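Papain-like protease (Human betacoronavirus 2c EMC/2012, PDB 4RNA) probably cleaves the viral polyprotein as a papain-like cysteine protease and, as in related coronavirus enzymes, may also remove ubiquitin-like modifiers from host proteins. Local coordinates at residues Thr121-Leu125 with Leu172-Leu176; Leu248-Pro252 with Cys307-Asp311; Leu256-Ser260 with Leu286-Ile291. One frame throughout, in Å; residues are numbered along the deposited sequence.

Contact 1: Thr121-Leu125 with Leu172-Leu176; sequences TLDLL and LHTVL
L122 drives its two methyls into the side of helix 168-176, where L172, V175 and L176 receive them, a compact helix-helix contact in the helical half of this papain-like fold. Helix 115-122 begins just after the modified C113, a position consistent with the central helix of papain-like proteases, and this contact belongs to its C-terminal end. With CG anti to the carbonyl carbon (chi1 -68°), the side chain of L122 carries its branched end across toward helix 168-176. There the two methyls part company: CD1 meets V175 CG1 at 3.8 Å, whereas CD2 lies 3.9 Å from L172 CD2 and also 3.9 Å from L176 CD2. Against both leucines the side chains slide past one another in opposite directions. The three receiving residues are spaced as one turn of helix, so one leucine meets methyl groups from three residues of a single turn. F150 and I154 of helix 148-158 also touch L122, bringing a third helix to this core.

T121 crosses L172 at about a right angle, and its two branches divide the work. The methyl CG2 packs 3.8 Å from L172 CD1, while OG1 turns to polar partners, the carbonyl oxygen of A117 one helical turn back and the amide of N269. L172 itself has a strained first torsion (chi1 -96°), away from the usual staggered values, and it still spreads its methyls between T121 and L122.

A type I turn follows from L122 to L125, in which L125 N bonds to L122 O at 3.1 Å. This turn brings L125 to helix 168-176, and it reaches L176 tip to tip, CD1 standing 3.8 Å from L176 CD2.

Contact 2: Leu248-Pro252 with Cys307-Asp311; sequences LSGTP and CKVTD
S249 donates its hydroxyl hydrogen to D311, with OG 2.6 Å from OD1, a short bond to the anti lone pair of the carboxylate oxygen. Both groups have further partners. S249 OG is also bonded to H173 NE2, D311 OD1 to S169 OG, and D311 OD2 to N269 ND2, so both buried carboxylate oxygens are satisfied and the strand pair is tied to helix 168-176. Because the serine hydrogen is already committed to D311, the imidazole probably acts as donor to OG.

The backbones form an antiparallel non-hydrogen-bonded pair at S249 and D311. The next step along the sheet supplies the bond: G250 N reaches T310 O at 3.2 Å with an N-H...O angle of 157°, although the donor stands 52° above the carbonyl plane. T310 O is shared with Q215 NE2. On the other flank of the pair, L248 bonds to V312 through the backbone, and L248 O takes an additional CA-H contact from D311 CA at 3.2 Å.

P252 has no N-H to offer. It gives V309 O a CA-H contact instead (CA to O 3.4 Å), while its ring atom CG packs 3.8 Å from T310 CG2 and its CB 3.9 Å from K308 CB. T251 O is bonded to R29 of the second subunit. The chain turns a corner at T251, and strands 245-250 and 252-258 both line up against strand 304-315, a long shared strand of the curled sheet that forms the palm in the thumb-palm-fingers architecture of coronavirus papain-like proteases.

Contact 3: Leu256-Ser260 with Leu286-Ile291; sequences LVTTS and LKGGLI
T259 OG1 donates to G289 O at 2.8 Å, spanning from the end of strand 252-258 to the tip of the hairpin formed by strands 280-287 and 290-294. The hydroxyl lies between the backbone N and the carbonyl carbon (chi1 57°), and from there it meets the oxygen from above the carbonyl plane, 48° out of it; S303 O is a second, weak partner. G289 lies in the type I' turn K287-L290, whose two central glycines have the positive phi this turn calls for.

The other branch of T259 faces inward. Its CG2 rests 3.8 Å from I291 CG1 and 4.1 Å from L286 CD1. Deeper still, V257 CG1 packs 3.8 Å from I291 CD1, and F268 of strand 267-272 touches V257, L286 and I291 alike. On the far side, three groups grip T258 OG1: it accepts from S260 N at 3.0 Å in an ST turn, accepts from S260 OG as well, and is also bonded to D304 OD2.

The chemistry is therefore divided: one neutral bond fastens the exposed turn, while packed aliphatic groups beneath it join strand and hairpin without any charge.

Overall arrangement
Along the chain contact 1 comes first, closing a mainly helical loop of 46 residues between helix 115-122 and helix 168-176. Only after that does contact 2 open at L248, and it closes at D311 around a loop rich in strands. Contact 3 is nested within this loop, starting on the strand that follows strand 245-250 and ending on the hairpin at 286-291. Contacts 1 and 2 touch through H173 on S249 and L172 on D311, which join helix 168-176 to the palm sheet. Contacts 2 and 3 meet where V257 packs on C307 and V309. Contact 3 stays clear of contact 1, their nearest atoms being about 7 Å apart.

Contact 1: Thr121-Leu125 with Leu172-Leu176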
ATOM      1  N   THR A 121     -12.902  14.869  -3.373  1.00 24.39           N
ATOM      2  CA  THR A 121     -12.652  15.358  -2.035  1.00 26.55           C
ATOM      3  C   THR A 121     -11.334  16.149  -2.061  1.00 25.28           C
ATOM      4  O   THR A 121     -11.273  17.303  -1.517  1.00 25.01           O
ATOM      5  CB  THR A 121     -12.550  14.219  -0.996  1.00 28.11           C
ATOM      6  OG1 THR A 121     -13.771  13.531  -0.898  1.00 28.07           O
ATOM      7  CG2 THR A 121     -12.210  14.782   0.439  1.00 26.78           C
ATOM      8  N   LEU A 122     -10.291  15.589  -2.705  1.00 26.64           N
ATOM      9  CA  LEU A 122      -8.967  16.319  -2.728  1.00 24.31           C
ATOM     10  C   LEU A 122      -9.105  17.631  -3.478  1.00 27.00           C
ATOM     11  O   LEU A 122      -8.454  18.603  -3.196  1.00 25.59           O
ATOM     12  CB  LEU A 122      -7.856  15.493  -3.472  1.00 25.56           C
ATOM     13  CG  LEU A 122      -7.384  14.196  -2.786  1.00 28.04           C
ATOM     14  CD1 LEU A 122      -6.546  13.411  -3.816  1.00 32.06           C
ATOM     15  CD2 LEU A 122      -6.574  14.608  -1.520  1.00 25.95           C
ATOM     16  N   ASP A 123      -9.956  17.671  -4.486  1.00 21.76           N
ATOM     17  CA  ASP A 123     -10.215  18.908  -5.217  1.00 26.65           C
ATOM     18  C   ASP A 123     -10.765  20.093  -4.368  1.00 31.44           C
ATOM     19  O   ASP A 123     -10.697  21.242  -4.829  1.00 30.06           O
ATOM     20  CB  ASP A 123     -11.163  18.655  -6.410  1.00 27.37           C
ATOM     21  CG  ASP A 123     -10.424  18.043  -7.656  1.00 32.47           C
ATOM     22  OD1 ASP A 123      -9.182  18.118  -7.718  1.00 37.46           O
ATOM     23  OD2 ASP A 123     -11.138  17.497  -8.569  1.00 31.77           O
ATOM     24  N   LEU A 124     -11.273  19.834  -3.146  1.00 29.06           N
ATOM     25  CA  LEU A 124     -11.866  20.884  -2.339  1.00 28.29           C
ATOM     26  C   LEU A 124     -10.806  21.400  -1.400  1.00 30.30           C
ATOM     27  O   LEU A 124     -11.062  22.350  -0.702  1.00 32.53           O
ATOM     28  CB  LEU A 124     -13.039  20.373  -1.509  1.00 28.32           C
ATOM     29  CG  LEU A 124     -14.205  19.995  -2.470  1.00 24.67           C
ATOM     30  CD1 LEU A 124     -15.382  19.348  -1.710  1.00 27.82           C
ATOM     31  CD2 LEU A 124     -14.638  21.239  -3.228  1.00 27.34           C
ATOM     32  N   LEU A 125      -9.649  20.766  -1.345  1.00 27.77           N
ATOM     33  CA  LEU A 125      -8.696  21.176  -0.248  1.00 27.76           C
ATOM     34  C   LEU A 125      -7.773  22.364  -0.561  1.00 44.46           C
ATOM     35  O   LEU A 125      -7.069  22.354  -1.595  1.00 44.70           O
ATOM     36  CB  LEU A 125      -7.794  19.982   0.185  1.00 28.66           C
ATOM     37  CG  LEU A 125      -8.510  18.721   0.734  1.00 27.32           C
ATOM     38  CD1 LEU A 125      -7.653  17.463   0.871  1.00 27.45           C
ATOM     39  CD2 LEU A 125      -9.455  18.982   1.930  1.00 27.11           C
ATOM     40  N   LEU A 172      -7.655   8.304   0.626  1.00 29.02           N
ATOM     41  CA  LEU A 172      -7.486   9.717   0.995  1.00 31.28           C
ATOM     42  C   LEU A 172      -6.404   9.873   1.971  1.00 31.78           C
ATOM     43  O   LEU A 172      -5.588  10.798   1.919  1.00 28.26           O
ATOM     44  CB  LEU A 172      -8.762  10.240   1.689  1.00 35.78           C
ATOM     45  CG  LEU A 172      -9.723  10.943   0.798  1.00 38.48           C
ATOM     46  CD1 LEU A 172     -10.987  11.310   1.564  1.00 37.47           C
ATOM     47  CD2 LEU A 172      -9.015  12.179   0.255  1.00 32.22           C
ATOM     48  N   HIS A 173      -6.370   8.972   2.948  1.00 38.73           N
ATOM     49  CA  HIS A 173      -5.377   9.180   3.965  1.00 36.51           C
ATOM     50  C   HIS A 173      -3.982   8.873   3.477  1.00 36.57           C
ATOM     51  O   HIS A 173      -3.050   9.599   3.789  1.00 35.13           O
ATOM     52  CB  HIS A 173      -5.816   8.524   5.334  1.00 44.37           C
ATOM     53  CG  HIS A 173      -7.050   9.221   5.978  1.00 57.41           C
ATOM     54  ND1 HIS A 173      -6.965  10.042   7.071  1.00 49.39           N
ATOM     55  CD2 HIS A 173      -8.407   9.228   5.602  1.00 53.71           C
ATOM     56  CE1 HIS A 173      -8.202  10.526   7.372  1.00 54.86           C
ATOM     57  NE2 HIS A 173      -9.076  10.035   6.478  1.00 57.10           N
ATOM     58  N   THR A 174      -3.807   7.891   2.611  1.00 35.31           N
ATOM     59  CA  THR A 174      -2.509   7.647   2.020  1.00 39.13           C
ATOM     60  C   THR A 174      -2.025   8.724   1.088  1.00 38.49           C
ATOM     61  O   THR A 174      -0.817   9.025   1.039  1.00 34.10           O
ATOM     62  CB  THR A 174      -2.457   6.338   1.185  1.00 44.89           C
ATOM     63  OG1 THR A 174      -3.503   6.369   0.221  1.00 72.18           O
ATOM     64  CG2 THR A 174      -2.688   5.186   2.003  1.00 43.63           C
ATOM     65  N   VAL A 175      -2.949   9.310   0.332  1.00 30.67           N
ATOM     66  CA  VAL A 175      -2.560  10.408  -0.503  1.00 33.02           C
ATOM     67  C   VAL A 175      -2.147  11.601   0.356  1.00 30.61           C
ATOM     68  O   VAL A 175      -1.161  12.201   0.056  1.00 33.31           O
ATOM     69  CB  VAL A 175      -3.671  10.801  -1.519  1.00 31.94           C
ATOM     70  CG1 VAL A 175      -3.296  12.092  -2.240  1.00 33.99           C
ATOM     71  CG2 VAL A 175      -3.832   9.694  -2.553  1.00 35.97           C
ATOM     72  N   LEU A 176      -2.919  11.934   1.403  1.00 29.75           N
ATOM     73  CA  LEU A 176      -2.647  13.106   2.180  1.00 30.16           C
ATOM     74  C   LEU A 176      -1.415  12.893   3.021  1.00 28.40           C
ATOM     75  O   LEU A 176      -0.686  13.875   3.356  1.00 34.00           O
ATOM     76  CB  LEU A 176      -3.838  13.449   3.055  1.00 35.52           C
ATOM     77  CG  LEU A 176      -5.008  14.077   2.281  1.00 32.46           C
ATOM     78  CD1 LEU A 176      -6.261  14.192   3.174  1.00 33.81           C
ATOM     79  CD2 LEU A 176      -4.612  15.415   1.725  1.00 29.09           C
TER

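Contact 2: Leu248-Pro252 with Cys307-Asp311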
ATOM      1  N   LEU A 248     -12.950  14.655   8.444  1.00 27.46           N
ATOM      2  CA  LEU A 248     -13.285  13.665   9.477  1.00 26.02           C
ATOM      3  C   LEU A 248     -13.775  12.399   8.833  1.00 33.71           C
ATOM      4  O   LEU A 248     -14.379  12.502   7.766  1.00 31.49           O
ATOM      5  CB  LEU A 248     -14.349  14.227  10.473  1.00 27.36           C
ATOM      6  CG  LEU A 248     -14.110  15.552  11.190  1.00 28.93           C
ATOM      7  CD1 LEU A 248     -15.283  16.000  12.063  1.00 27.90           C
ATOM      8  CD2 LEU A 248     -12.863  15.368  12.032  1.00 27.22           C
ATOM      9  N   SER A 249     -13.392  11.236   9.359  1.00 30.64           N
ATOM     10  CA  SER A 249     -13.798   9.975   8.738  1.00 29.21           C
ATOM     11  C   SER A 249     -14.248   8.958   9.729  1.00 28.52           C
ATOM     12  O   SER A 249     -13.705   8.816  10.745  1.00 27.46           O
ATOM     13  CB  SER A 249     -12.689   9.328   7.842  1.00 31.84           C
ATOM     14  OG  SER A 249     -12.106  10.309   7.031  1.00 43.15           O
ATOM     15  N   GLY A 250     -15.228   8.115   9.377  1.00 25.92           N
ATOM     16  CA  GLY A 250     -15.456   6.941  10.165  1.00 24.42           C
ATOM     17  C   GLY A 250     -16.080   5.906   9.211  1.00 28.67           C
ATOM     18  O   GLY A 250     -16.162   6.157   8.033  1.00 24.91           O
ATOM     19  N   THR A 251     -16.445   4.768   9.748  1.00 25.66           N
ATOM     20  CA  THR A 251     -16.958   3.648   8.961  1.00 32.91           C
ATOM     21  C   THR A 251     -18.324   4.096   8.576  1.00 30.31           C
ATOM     22  O   THR A 251     -18.891   5.036   9.171  1.00 29.67           O
ATOM     23  CB  THR A 251     -17.036   2.346   9.829  1.00 31.67           C
ATOM     24  OG1 THR A 251     -17.793   2.625  10.998  1.00 34.84           O
ATOM     25  CG2 THR A 251     -15.682   1.906  10.304  1.00 33.15           C
ATOM     26  N   PRO A 252     -18.887   3.463   7.528  1.00 34.32           N
ATOM     27  CA  PRO A 252     -20.143   3.954   7.015  1.00 34.41           C
ATOM     28  C   PRO A 252     -21.171   4.045   8.123  1.00 36.83           C
ATOM     29  O   PRO A 252     -21.374   3.063   8.847  1.00 38.38           O
ATOM     30  CB  PRO A 252     -20.561   2.833   6.054  1.00 31.04           C
ATOM     31  CG  PRO A 252     -19.242   2.409   5.486  1.00 36.63           C
ATOM     32  CD  PRO A 252     -18.258   2.488   6.633  1.00 31.15           C
ATOM     33  N   CYS A 307     -28.418   8.410   4.555  1.00 36.01           N
ATOM     34  CA  CYS A 307     -27.314   7.741   3.845  1.00 33.73           C
ATOM     35  C   CYS A 307     -26.174   7.430   4.857  1.00 34.31           C
ATOM     36  O   CYS A 307     -26.106   8.022   5.944  1.00 33.89           O
ATOM     37  CB  CYS A 307     -26.786   8.670   2.743  1.00 32.02           C
ATOM     38  SG  CYS A 307     -26.192  10.234   3.470  1.00 35.24           S
ATOM     39  N   LYS A 308     -25.283   6.537   4.448  1.00 36.14           N
ATOM     40  CA  LYS A 308     -24.135   6.067   5.256  1.00 36.14           C
ATOM     41  C   LYS A 308     -22.886   6.840   4.917  1.00 36.49           C
ATOM     42  O   LYS A 308     -22.176   6.564   3.933  1.00 34.04           O
ATOM     43  CB  LYS A 308     -23.925   4.583   5.003  1.00 40.70           C
ATOM     44  CG  LYS A 308     -25.174   3.751   5.313  1.00 42.59           C
ATOM     45  CD  LYS A 308     -25.003   2.386   4.674  1.00 54.83           C
ATOM     46  CE  LYS A 308     -25.849   1.336   5.366  1.00 61.67           C
ATOM     47  NZ  LYS A 308     -25.492   0.027   4.731  1.00 72.62           N
ATOM     48  N   VAL A 309     -22.641   7.796   5.781  1.00 30.24           N
ATOM     49  CA  VAL A 309     -21.570   8.743   5.630  1.00 29.59           C
ATOM     50  C   VAL A 309     -20.266   8.075   6.018  1.00 32.70           C
ATOM     51  O   VAL A 309     -20.206   7.314   7.037  1.00 31.42           O
ATOM     52  CB  VAL A 309     -21.884   9.932   6.506  1.00 33.02           C
ATOM     53  CG1 VAL A 309     -20.713  10.893   6.641  1.00 29.08           C
ATOM     54  CG2 VAL A 309     -23.113  10.680   6.009  1.00 29.14           C
ATOM     55  N   THR A 310     -19.196   8.469   5.312  1.00 31.54           N
ATOM     56  CA  THR A 310     -17.857   7.993   5.634  1.00 29.35           C
ATOM     57  C   THR A 310     -17.000   9.209   5.954  1.00 27.50           C
ATOM     58  O   THR A 310     -16.936   9.561   7.079  1.00 31.08           O
ATOM     59  CB  THR A 310     -17.251   7.146   4.504  1.00 32.10           C
ATOM     60  OG1 THR A 310     -17.370   7.803   3.210  1.00 32.20           O
ATOM     61  CG2 THR A 310     -17.898   5.761   4.444  1.00 29.91           C
ATOM     62  N   ASP A 311     -16.402   9.855   4.958  1.00 28.07           N
ATOM     63  CA  ASP A 311     -15.591  11.080   5.213  1.00 30.77           C
ATOM     64  C   ASP A 311     -16.456  12.349   5.188  1.00 33.38           C
ATOM     65  O   ASP A 311     -17.393  12.438   4.468  1.00 25.27           O
ATOM     66  CB  ASP A 311     -14.543  11.248   4.162  1.00 31.76           C
ATOM     67  CG  ASP A 311     -13.872   9.964   3.829  1.00 37.17           C
ATOM     68  OD1 ASP A 311     -13.119   9.476   4.734  1.00 41.04           O
ATOM     69  OD2 ASP A 311     -14.080   9.467   2.682  1.00 40.91           O
TER

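Contact 3: Leu256-Ser260 with Leu286-Ile291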
ATOM      1  N   LEU A 256     -29.195  11.118   8.946  1.00 40.37           N
ATOM      2  CA  LEU A 256     -30.086  11.983   8.181  1.00 45.36           C
ATOM      3  C   LEU A 256     -29.338  13.287   7.920  1.00 40.86           C
ATOM      4  O   LEU A 256     -29.058  14.095   8.856  1.00 42.61           O
ATOM      5  CB  LEU A 256     -31.463  12.236   8.871  1.00 49.77           C
ATOM      6  CG  LEU A 256     -32.647  12.773   8.013  1.00 58.31           C
ATOM      7  CD1 LEU A 256     -32.652  14.293   7.812  1.00 64.01           C
ATOM      8  CD2 LEU A 256     -32.789  12.045   6.663  1.00 55.38           C
ATOM      9  N   VAL A 257     -28.964  13.480   6.664  1.00 33.75           N
ATOM     10  CA  VAL A 257     -28.234  14.701   6.328  1.00 37.07           C
ATOM     11  C   VAL A 257     -29.246  15.680   5.785  1.00 38.66           C
ATOM     12  O   VAL A 257     -30.082  15.289   4.954  1.00 35.79           O
ATOM     13  CB  VAL A 257     -27.086  14.444   5.310  1.00 37.88           C
ATOM     14  CG1 VAL A 257     -26.414  15.775   4.973  1.00 30.54           C
ATOM     15  CG2 VAL A 257     -26.070  13.407   5.846  1.00 35.37           C
ATOM     16  N   THR A 258     -29.246  16.897   6.316  1.00 31.23           N
ATOM     17  CA  THR A 258     -30.170  17.991   5.819  1.00 33.01           C
ATOM     18  C   THR A 258     -29.458  19.330   5.646  1.00 35.85           C
ATOM     19  O   THR A 258     -28.615  19.762   6.486  1.00 32.86           O
ATOM     20  CB  THR A 258     -31.426  18.238   6.797  1.00 33.64           C
ATOM     21  OG1 THR A 258     -32.279  19.295   6.309  1.00 36.35           O
ATOM     22  CG2 THR A 258     -30.987  18.661   8.178  1.00 37.67           C
ATOM     23  N   THR A 259     -29.864  20.056   4.608  1.00 31.82           N
ATOM     24  CA  THR A 259     -29.402  21.431   4.454  1.00 37.16           C
ATOM     25  C   THR A 259     -30.294  22.507   5.168  1.00 37.98           C
ATOM     26  O   THR A 259     -29.933  23.709   5.220  1.00 37.02           O
ATOM     27  CB  THR A 259     -29.308  21.809   2.946  1.00 41.51           C
ATOM     28  OG1 THR A 259     -30.575  21.609   2.318  1.00 44.04           O
ATOM     29  CG2 THR A 259     -28.254  20.985   2.222  1.00 45.26           C
ATOM     30  N   SER A 260     -31.415  22.081   5.760  1.00 32.46           N
ATOM     31  CA  SER A 260     -32.400  23.050   6.307  1.00 35.38           C
ATOM     32  C   SER A 260     -31.791  23.830   7.467  1.00 35.70           C
ATOM     33  O   SER A 260     -32.210  24.934   7.805  1.00 39.56           O
ATOM     34  CB  SER A 260     -33.722  22.345   6.741  1.00 34.98           C
ATOM     35  OG  SER A 260     -33.478  21.378   7.764  1.00 38.02           O
ATOM     36  N   LEU A 286     -22.320  20.395  -0.848  1.00 33.15           N
ATOM     37  CA  LEU A 286     -23.385  21.296  -0.434  1.00 36.56           C
ATOM     38  C   LEU A 286     -23.264  22.615  -1.141  1.00 39.86           C
ATOM     39  O   LEU A 286     -22.337  23.411  -0.877  1.00 36.19           O
ATOM     40  CB  LEU A 286     -23.307  21.583   1.057  1.00 38.08           C
ATOM     41  CG  LEU A 286     -23.463  20.428   2.088  1.00 47.32           C
ATOM     42  CD1 LEU A 286     -24.277  20.945   3.255  1.00 38.60           C
ATOM     43  CD2 LEU A 286     -24.033  19.112   1.582  1.00 42.57           C
ATOM     44  N   LYS A 287     -24.231  22.907  -1.989  1.00 35.55           N
ATOM     45  CA  LYS A 287     -24.175  24.127  -2.746  1.00 37.84           C
ATOM     46  C   LYS A 287     -25.571  24.580  -3.050  1.00 41.44           C
ATOM     47  O   LYS A 287     -26.387  23.746  -3.427  1.00 35.27           O
ATOM     48  CB  LYS A 287     -23.488  23.810  -4.075  1.00 39.83           C
ATOM     49  CG  LYS A 287     -22.807  25.000  -4.706  1.00 52.60           C
ATOM     50  CD  LYS A 287     -21.482  24.609  -5.371  1.00 53.56           C
ATOM     51  CE  LYS A 287     -21.692  23.712  -6.585  1.00 49.72           C
ATOM     52  NZ  LYS A 287     -20.429  23.782  -7.402  1.00 52.07           N
ATOM     53  N   GLY A 288     -25.814  25.884  -2.979  1.00 45.93           N
ATOM     54  CA  GLY A 288     -27.126  26.460  -3.345  1.00 46.33           C
ATOM     55  C   GLY A 288     -28.253  25.920  -2.473  1.00 47.84           C
ATOM     56  O   GLY A 288     -29.362  25.627  -2.954  1.00 48.30           O
ATOM     57  N   GLY A 289     -27.960  25.726  -1.198  1.00 45.21           N
ATOM     58  CA  GLY A 289     -28.944  25.145  -0.267  1.00 42.14           C
ATOM     59  C   GLY A 289     -29.344  23.705  -0.518  1.00 41.08           C
ATOM     60  O   GLY A 289     -30.341  23.240   0.048  1.00 41.50           O
ATOM     61  N   LEU A 290     -28.596  22.974  -1.347  1.00 37.89           N
ATOM     62  CA  LEU A 290     -28.952  21.570  -1.658  1.00 36.43           C
ATOM     63  C   LEU A 290     -27.758  20.628  -1.502  1.00 39.26           C
ATOM     64  O   LEU A 290     -26.625  21.087  -1.446  1.00 32.95           O
ATOM     65  CB  LEU A 290     -29.489  21.427  -3.074  1.00 35.96           C
ATOM     66  CG  LEU A 290     -30.861  22.053  -3.415  1.00 46.40           C
ATOM     67  CD1 LEU A 290     -30.993  21.981  -4.920  1.00 43.48           C
ATOM     68  CD2 LEU A 290     -32.035  21.336  -2.740  1.00 40.72           C
ATOM     69  N   ILE A 291     -28.031  19.330  -1.446  1.00 37.36           N
ATOM     70  CA  ILE A 291     -26.975  18.341  -1.435  1.00 39.28           C
ATOM     71  C   ILE A 291     -26.863  17.876  -2.878  1.00 40.65           C
ATOM     72  O   ILE A 291     -27.839  17.337  -3.429  1.00 34.95           O
ATOM     73  CB  ILE A 291     -27.320  17.117  -0.547  1.00 34.60           C
ATOM     74  CG1 ILE A 291     -27.482  17.510   0.918  1.00 38.17           C
ATOM     75  CG2 ILE A 291     -26.296  15.991  -0.748  1.00 37.49           C
ATOM     76  CD1 ILE A 291     -28.232  16.471   1.749  1.00 39.44           C
TER